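Local coordinates for glycosyltransferase Gtf1 (Streptococcus pneumoniae, PDB 4PQG), which belongs to the GT-B fold glycosyltransferases and holds uridine-5'-diphosphate in the cleft between its two Rossmann-like domains, at residues Y27-Y31 against L416-E420; F282-D288 against K307-V313. All coordinates share one frame; numbering follows the deposited sequence.

Contact 1 (Y27-Y31 against L416-E420); sequences YAQAY and LTLME. With UDP (uridine-5'-diphosphate), chain C.
Tyr31 and Leu416 meet where helix segments 27-31 and 416-420 face each other across the interdomain cleft of a GT-B fold, their axes 12.6 Å apart at closest and their N-to-C directions 52° apart. So wide a separation is bridged by long side chains and by UDP. Leu416 forks between two neighbours: CD1 packs 3.9 Å from Tyr27 CB, and CD2 comes 3.8 Å from Tyr31 CE2. Beyond them the Tyr31 hydroxyl donates to Glu420 OE2 at 2.5 Å, meeting the carboxylate on its anti side and 28° out of its plane. A bend at chi3 (73°) turns Met419 CE back against the same hydroxyl. Glu420 also clasps the ribose, accepting from UDP O2' on OE1 at 2.6 Å and from O3' on OE2 at 3.1 Å; Tyr399 supplies a further hydroxyl to OE1. At the start of helix 416-423, Leu416 N binds UDP O1A at 2.8 Å and Thr417 N reaches O2A, an arrangement in which the helix end would favour the phosphate charge. From the other domain, the Tyr27 ring, its hydroxyl bonded to His392, turns one face to the ribose, with UDP C1' 3.7 Å above the ring plane, over its centre.

Contact 2 (F282-D288 against K307-V313); sequences FFIVSTD and KIVTIPV. With NAG (2-acetamido-2-deoxy-beta-D-glucopyranose), chain D.
The Phe283 ring turns an edge to the backbone of the neighbouring strand: Lys307 O lies near the ring plane, 3.9 Å from CD2, and the rings of Phe274 and Phe298 meet this phenylalanine as well. The Phe282 ring instead receives Val309 CG1 at an oblique slant, 3.4 Å from CD1. Its CG is set between the backbone N and the carbonyl carbon (chi1 59°), which places the ring beside that methyl. The two strands, 282-285 and 308-310, belong to a beta-alpha-beta unit in the Rossmann-like N-terminal domain and run parallel. Backbone bonds zigzag between them, from Phe283 N to Lys307 O, from Val309 N to Phe283 O at 2.8 Å, and from Val285 N to Val309 O. The last, Ile311 N to Val285 O at 2.9 Å, is more bent, with an angle of 144° at the hydrogen. Ile284 and Val309 lie side by side on one face of the sheet. Next to them Ile284 CG2 packs 3.8 Å from Ile311 CB, and Ile311 in turn touches Trp501 of helix 494-508. Phe283, Val285, Ile308 and Thr310 occupy the other face, where Val285 and Ile308 meet the connecting helix 288-301. Thr287 is the N-cap of that helix, its hydroxyl bonded to Gln290 N. One residue on, Asp288 OD1 accepts from Thr310 OG1 at 2.9 Å, on the anti side and 28° out of the carboxylate plane. Asn291 ND2 also bonds to this threonine oxygen, so two partners fix the hydroxyl. Past the strand ends the chain nears the cleft. There Ser286 OG presses on Val313 CG1 at 3.1 Å, and the same methyl lies 3.4 Å from NAG O6.

In the fold
From the N terminus, the chain first supplies helix 24-38, which carries one side of contact 1. It then passes through the extended antiparallel sheet and returns to the N-terminal parallel sheet, where contact 2 closes a short loop around helix 288-301 and adds strand 308-310 at one edge of the sheet. Only later, in the C-terminal domain, does helix 416-423 complete contact 1. Contact 2 thus falls wholly within the much longer loop of contact 1. Their centres are 15 Å apart, yet they touch through Val313, whose CB lies 3.7 Å from Ala28 CB. Contact 1 joins the two domains around UDP, whereas contact 2 builds the sheet edge whose following loop reaches NAG.

Contact 1 (Y27-Y31 against L416-E420)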
loop_
_atom_site.group_PDB
_atom_site.type_symbol
_atom_site.label_atom_id
_atom_site.label_comp_id
_atom_site.label_asym_id
_atom_site.label_seq_id
_atom_site.Cartn_x
_atom_site.Cartn_y
_atom_site.Cartn_z
ATOM N N TYR A 27 -2.383 -3.237 -0.975
ATOM C CA TYR A 27 -2.641 -4.530 -1.625
ATOM C C TYR A 27 -3.961 -5.158 -1.147
ATOM O O TYR A 27 -4.700 -5.749 -1.952
ATOM C CB TYR A 27 -1.441 -5.480 -1.481
ATOM C CG TYR A 27 -0.356 -5.109 -2.458
ATOM C CD1 TYR A 27 -0.392 -5.584 -3.763
ATOM C CD2 TYR A 27 0.673 -4.227 -2.099
ATOM C CE1 TYR A 27 0.578 -5.220 -4.678
ATOM C CE2 TYR A 27 1.653 -3.857 -3.009
ATOM C CZ TYR A 27 1.587 -4.354 -4.297
ATOM O OH TYR A 27 2.528 -4.016 -5.215
ATOM N N ALA A 28 -4.250 -5.031 0.149
ATOM C CA ALA A 28 -5.536 -5.471 0.695
ATOM C C ALA A 28 -6.707 -4.789 -0.014
ATOM O O ALA A 28 -7.749 -5.416 -0.270
ATOM C CB ALA A 28 -5.618 -5.199 2.191
ATOM N N GLN A 29 -6.553 -3.499 -0.294
ATOM C CA GLN A 29 -7.575 -2.761 -1.029
ATOM C C GLN A 29 -7.717 -3.322 -2.439
ATOM O O GLN A 29 -8.828 -3.438 -2.962
ATOM C CB GLN A 29 -7.230 -1.277 -1.113
ATOM C CG GLN A 29 -7.424 -0.470 0.157
ATOM C CD GLN A 29 -7.543 1.020 -0.148
ATOM O OE1 GLN A 29 -6.733 1.577 -0.891
ATOM N NE2 GLN A 29 -8.583 1.653 0.383
ATOM N N ALA A 30 -6.590 -3.657 -3.059
ATOM C CA ALA A 30 -6.602 -4.250 -4.379
ATOM C C ALA A 30 -7.263 -5.631 -4.339
ATOM O O ALA A 30 -8.059 -5.955 -5.224
ATOM C CB ALA A 30 -5.204 -4.326 -4.964
ATOM N N TYR A 31 -6.957 -6.439 -3.319
ATOM C CA TYR A 31 -7.683 -7.703 -3.159
ATOM C C TYR A 31 -9.197 -7.455 -3.078
ATOM O O TYR A 31 -9.965 -8.088 -3.802
ATOM C CB TYR A 31 -7.207 -8.484 -1.935
ATOM C CG TYR A 31 -5.989 -9.358 -2.182
ATOM C CD1 TYR A 31 -6.108 -10.593 -2.837
ATOM C CD2 TYR A 31 -4.726 -8.964 -1.741
ATOM C CE1 TYR A 31 -4.995 -11.410 -3.039
ATOM C CE2 TYR A 31 -3.604 -9.757 -1.954
ATOM C CZ TYR A 31 -3.742 -10.982 -2.606
ATOM O OH TYR A 31 -2.625 -11.777 -2.805
ATOM N N LEU A 416 -0.146 -10.713 3.924
ATOM C CA LEU A 416 -0.532 -11.157 2.611
ATOM C C LEU A 416 0.519 -12.049 1.935
ATOM O O LEU A 416 0.146 -12.993 1.250
ATOM C CB LEU A 416 -0.880 -9.952 1.725
ATOM C CG LEU A 416 -2.228 -9.274 2.063
ATOM C CD1 LEU A 416 -2.383 -7.916 1.369
ATOM C CD2 LEU A 416 -3.438 -10.167 1.801
ATOM N N THR A 417 1.811 -11.754 2.114
ATOM C CA THR A 417 2.864 -12.623 1.541
ATOM C C THR A 417 2.917 -14.024 2.188
ATOM O O THR A 417 3.406 -14.969 1.565
ATOM C CB THR A 417 4.274 -12.015 1.603
ATOM O OG1 THR A 417 4.651 -11.826 2.978
ATOM C CG2 THR A 417 4.330 -10.687 0.813
ATOM N N LEU A 418 2.425 -14.147 3.421
ATOM C CA LEU A 418 2.332 -15.461 4.066
ATOM C C LEU A 418 1.241 -16.310 3.391
ATOM O O LEU A 418 1.448 -17.479 3.089
ATOM C CB LEU A 418 2.057 -15.319 5.566
ATOM C CG LEU A 418 2.925 -14.388 6.425
ATOM C CD1 LEU A 418 2.417 -14.398 7.856
ATOM C CD2 LEU A 418 4.400 -14.774 6.356
ATOM N N MET A 419 0.096 -15.694 3.137
ATOM C CA MET A 419 -1.002 -16.328 2.388
ATOM C C MET A 419 -0.573 -16.663 0.963
ATOM O O MET A 419 -0.791 -17.773 0.464
ATOM C CB MET A 419 -2.227 -15.402 2.353
ATOM C CG MET A 419 -3.423 -15.995 1.608
ATOM S SD MET A 419 -4.643 -14.749 1.158
ATOM C CE MET A 419 -3.748 -13.930 -0.166
ATOM N N GLU A 420 0.044 -15.689 0.311
ATOM C CA GLU A 420 0.544 -15.875 -1.034
ATOM C C GLU A 420 1.568 -17.004 -1.068
ATOM O O GLU A 420 1.481 -17.897 -1.921
ATOM C CB GLU A 420 1.110 -14.558 -1.583
ATOM C CG GLU A 420 0.019 -13.522 -1.894
ATOM C CD GLU A 420 0.523 -12.071 -2.003
ATOM O OE1 GLU A 420 1.749 -11.864 -2.169
ATOM O OE2 GLU A 420 -0.327 -11.144 -1.906
HETATM N N1 UDP C . 4.586 -7.100 -2.447
HETATM C C2 UDP C . 4.822 -7.050 -3.838
HETATM N N3 UDP C . 6.068 -7.111 -4.284
HETATM C C4 UDP C . 7.126 -7.211 -3.466
HETATM C C5 UDP C . 6.937 -7.256 -2.082
HETATM C C6 UDP C . 5.626 -7.202 -1.593
HETATM O O2 UDP C . 3.873 -6.963 -4.658
HETATM O O4 UDP C . 8.269 -7.266 -3.971
HETATM C "C1'" UDP C . 3.190 -7.072 -1.985
HETATM C "C2'" UDP C . 2.800 -8.474 -1.525
HETATM O "O2'" UDP C . 2.336 -9.329 -2.589
HETATM C "C3'" UDP C . 1.720 -8.246 -0.482
HETATM C "C4'" UDP C . 2.007 -6.840 0.040
HETATM O "O4'" UDP C . 3.006 -6.267 -0.819
HETATM O "O3'" UDP C . 0.420 -8.269 -1.084
HETATM C "C5'" UDP C . 2.556 -6.840 1.466
HETATM O "O5'" UDP C . 1.503 -7.178 2.352
HETATM P PA UDP C . 1.793 -7.821 3.793
HETATM O O1A UDP C . 0.479 -8.041 4.494
HETATM O O2A UDP C . 2.697 -9.008 3.562
HETATM O O3A UDP C . 2.790 -6.817 4.568
HETATM P PB UDP C . 2.601 -5.290 5.042
HETATM O O1B UDP C . 3.213 -5.265 6.424
HETATM O O2B UDP C . 3.345 -4.467 4.003
HETATM O O3B UDP C . 1.105 -5.044 5.100
#

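Contact 2 (F282-D288 against K307-V313)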
loop_
_atom_site.group_PDB
_atom_site.type_symbol
_atom_site.label_atom_id
_atom_site.label_comp_id
_atom_site.label_asym_id
_atom_site.label_seq_id
_atom_site.Cartn_x
_atom_site.Cartn_y
_atom_site.Cartn_z
ATOM N N PHE A 282 -19.654 -1.360 11.859
ATOM C CA PHE A 282 -18.844 -2.522 12.236
ATOM C C PHE A 282 -17.349 -2.358 11.972
ATOM O O PHE A 282 -16.955 -1.630 11.074
ATOM C CB PHE A 282 -19.354 -3.813 11.586
ATOM C CG PHE A 282 -19.369 -3.798 10.086
ATOM C CD1 PHE A 282 -18.376 -4.446 9.366
ATOM C CD2 PHE A 282 -20.423 -3.196 9.386
ATOM C CE1 PHE A 282 -18.408 -4.470 7.978
ATOM C CE2 PHE A 282 -20.458 -3.211 8.001
ATOM C CZ PHE A 282 -19.451 -3.857 7.293
ATOM N N PHE A 283 -16.534 -3.018 12.788
ATOM C CA PHE A 283 -15.106 -3.124 12.511
ATOM C C PHE A 283 -14.833 -4.433 11.780
ATOM O O PHE A 283 -15.498 -5.444 12.037
ATOM C CB PHE A 283 -14.302 -3.061 13.802
ATOM C CG PHE A 283 -14.397 -1.738 14.519
ATOM C CD1 PHE A 283 -13.459 -0.726 14.268
ATOM C CD2 PHE A 283 -15.410 -1.494 15.447
ATOM C CE1 PHE A 283 -13.543 0.491 14.927
ATOM C CE2 PHE A 283 -15.497 -0.280 16.106
ATOM C CZ PHE A 283 -14.555 0.713 15.849
ATOM N N ILE A 284 -13.871 -4.397 10.856
ATOM C CA ILE A 284 -13.401 -5.590 10.160
ATOM C C ILE A 284 -11.968 -5.922 10.605
ATOM O O ILE A 284 -11.095 -5.042 10.606
ATOM C CB ILE A 284 -13.435 -5.400 8.624
ATOM C CG1 ILE A 284 -14.815 -4.910 8.161
ATOM C CG2 ILE A 284 -13.063 -6.696 7.904
ATOM C CD1 ILE A 284 -14.895 -4.620 6.663
ATOM N N VAL A 285 -11.737 -7.173 11.014
ATOM C CA VAL A 285 -10.379 -7.678 11.296
ATOM C C VAL A 285 -10.089 -8.918 10.467
ATOM O O VAL A 285 -11.018 -9.594 10.042
ATOM C CB VAL A 285 -10.146 -8.024 12.782
ATOM C CG1 VAL A 285 -10.324 -6.800 13.662
ATOM C CG2 VAL A 285 -11.066 -9.158 13.227
ATOM N N SER A 286 -8.811 -9.247 10.266
ATOM C CA SER A 286 -8.455 -10.349 9.379
ATOM C C SER A 286 -8.501 -11.759 9.987
ATOM O O SER A 286 -8.591 -12.734 9.247
ATOM C CB SER A 286 -7.084 -10.121 8.750
ATOM O OG SER A 286 -7.126 -9.008 7.872
ATOM N N THR A 287 -8.392 -11.860 11.306
ATOM C CA THR A 287 -8.397 -13.164 11.983
ATOM C C THR A 287 -9.334 -13.164 13.169
ATOM O O THR A 287 -9.588 -12.118 13.760
ATOM C CB THR A 287 -7.014 -13.540 12.516
ATOM O OG1 THR A 287 -6.658 -12.644 13.574
ATOM C CG2 THR A 287 -5.982 -13.512 11.420
ATOM N N ASP A 288 -9.820 -14.346 13.539
ATOM C CA ASP A 288 -10.671 -14.490 14.716
ATOM C C ASP A 288 -9.949 -14.186 16.018
ATOM O O ASP A 288 -10.579 -13.745 16.964
ATOM C CB ASP A 288 -11.270 -15.900 14.810
ATOM C CG ASP A 288 -12.402 -16.120 13.825
ATOM O OD1 ASP A 288 -13.161 -15.166 13.546
ATOM O OD2 ASP A 288 -12.523 -17.256 13.332
ATOM N N LYS A 307 -19.850 -3.989 16.886
ATOM C CA LYS A 307 -19.866 -5.191 16.088
ATOM C C LYS A 307 -18.504 -5.340 15.421
ATOM O O LYS A 307 -17.954 -4.374 14.890
ATOM C CB LYS A 307 -20.965 -5.122 15.033
ATOM C CG LYS A 307 -20.972 -6.324 14.106
ATOM C CD LYS A 307 -22.236 -6.419 13.272
ATOM C CE LYS A 307 -22.366 -7.831 12.710
ATOM N NZ LYS A 307 -23.499 -7.970 11.756
ATOM N N ILE A 308 -17.964 -6.549 15.466
ATOM C CA ILE A 308 -16.653 -6.831 14.873
ATOM C C ILE A 308 -16.763 -8.080 14.024
ATOM O O ILE A 308 -17.155 -9.128 14.518
ATOM C CB ILE A 308 -15.571 -7.030 15.944
ATOM C CG1 ILE A 308 -15.455 -5.797 16.847
ATOM C CG2 ILE A 308 -14.246 -7.408 15.301
ATOM C CD1 ILE A 308 -14.491 -5.971 18.010
ATOM N N VAL A 309 -16.429 -7.972 12.748
ATOM C CA VAL A 309 -16.546 -9.106 11.836
ATOM C C VAL A 309 -15.157 -9.504 11.352
ATOM O O VAL A 309 -14.298 -8.640 11.151
ATOM C CB VAL A 309 -17.531 -8.825 10.662
ATOM C CG1 VAL A 309 -17.122 -7.616 9.847
ATOM C CG2 VAL A 309 -17.673 -10.035 9.742
ATOM N N THR A 310 -14.942 -10.807 11.186
ATOM C CA THR A 310 -13.691 -11.326 10.667
ATOM C C THR A 310 -13.787 -11.561 9.168
ATOM O O THR A 310 -14.536 -12.415 8.715
ATOM C CB THR A 310 -13.277 -12.625 11.371
ATOM O OG1 THR A 310 -13.095 -12.373 12.775
ATOM C CG2 THR A 310 -11.987 -13.179 10.766
ATOM N N ILE A 311 -13.034 -10.781 8.394
ATOM C CA ILE A 311 -12.951 -10.989 6.957
ATOM C C ILE A 311 -11.494 -10.833 6.558
ATOM O O ILE A 311 -10.938 -9.735 6.680
ATOM C CB ILE A 311 -13.807 -9.991 6.149
ATOM C CG1 ILE A 311 -15.214 -9.840 6.740
ATOM C CG2 ILE A 311 -13.859 -10.404 4.685
ATOM C CD1 ILE A 311 -15.958 -8.637 6.197
ATOM N N PRO A 312 -10.861 -11.933 6.116
ATOM C CA PRO A 312 -9.465 -11.895 5.671
ATOM C C PRO A 312 -9.289 -10.825 4.594
ATOM O O PRO A 312 -10.134 -10.723 3.710
ATOM C CB PRO A 312 -9.265 -13.276 5.064
ATOM C CG PRO A 312 -10.178 -14.154 5.853
ATOM C CD PRO A 312 -11.395 -13.315 6.125
ATOM N N VAL A 313 -8.197 -10.058 4.681
ATOM C CA VAL A 313 -7.879 -8.995 3.728
ATOM C C VAL A 313 -7.401 -9.553 2.391
ATOM O O VAL A 313 -7.303 -8.833 1.405
ATOM C CB VAL A 313 -6.829 -7.981 4.273
ATOM C CG1 VAL A 313 -7.413 -7.143 5.401
ATOM C CG2 VAL A 313 -5.540 -8.670 4.713
HETATM C C1 NAG D . -0.618 -4.606 7.161
HETATM C C2 NAG D . -0.196 -5.560 8.271
HETATM C C3 NAG D . -0.325 -6.874 7.489
HETATM C C4 NAG D . -1.688 -7.004 6.792
HETATM C C5 NAG D . -2.034 -5.713 6.000
HETATM C C6 NAG D . -3.335 -5.771 5.206
HETATM C C7 NAG D . 1.628 -5.577 9.887
HETATM C C8 NAG D . 3.102 -5.350 10.072
HETATM N N2 NAG D . 1.184 -5.383 8.656
HETATM O O1 NAG D . 0.029 -3.383 6.959
HETATM O O3 NAG D . -0.038 -8.005 8.294
HETATM O O4 NAG D . -1.626 -8.097 5.907
HETATM O O5 NAG D . -2.014 -4.650 6.955
HETATM O O6 NAG D . -4.384 -5.821 6.146
HETATM O O7 NAG D . 0.908 -5.908 10.844
#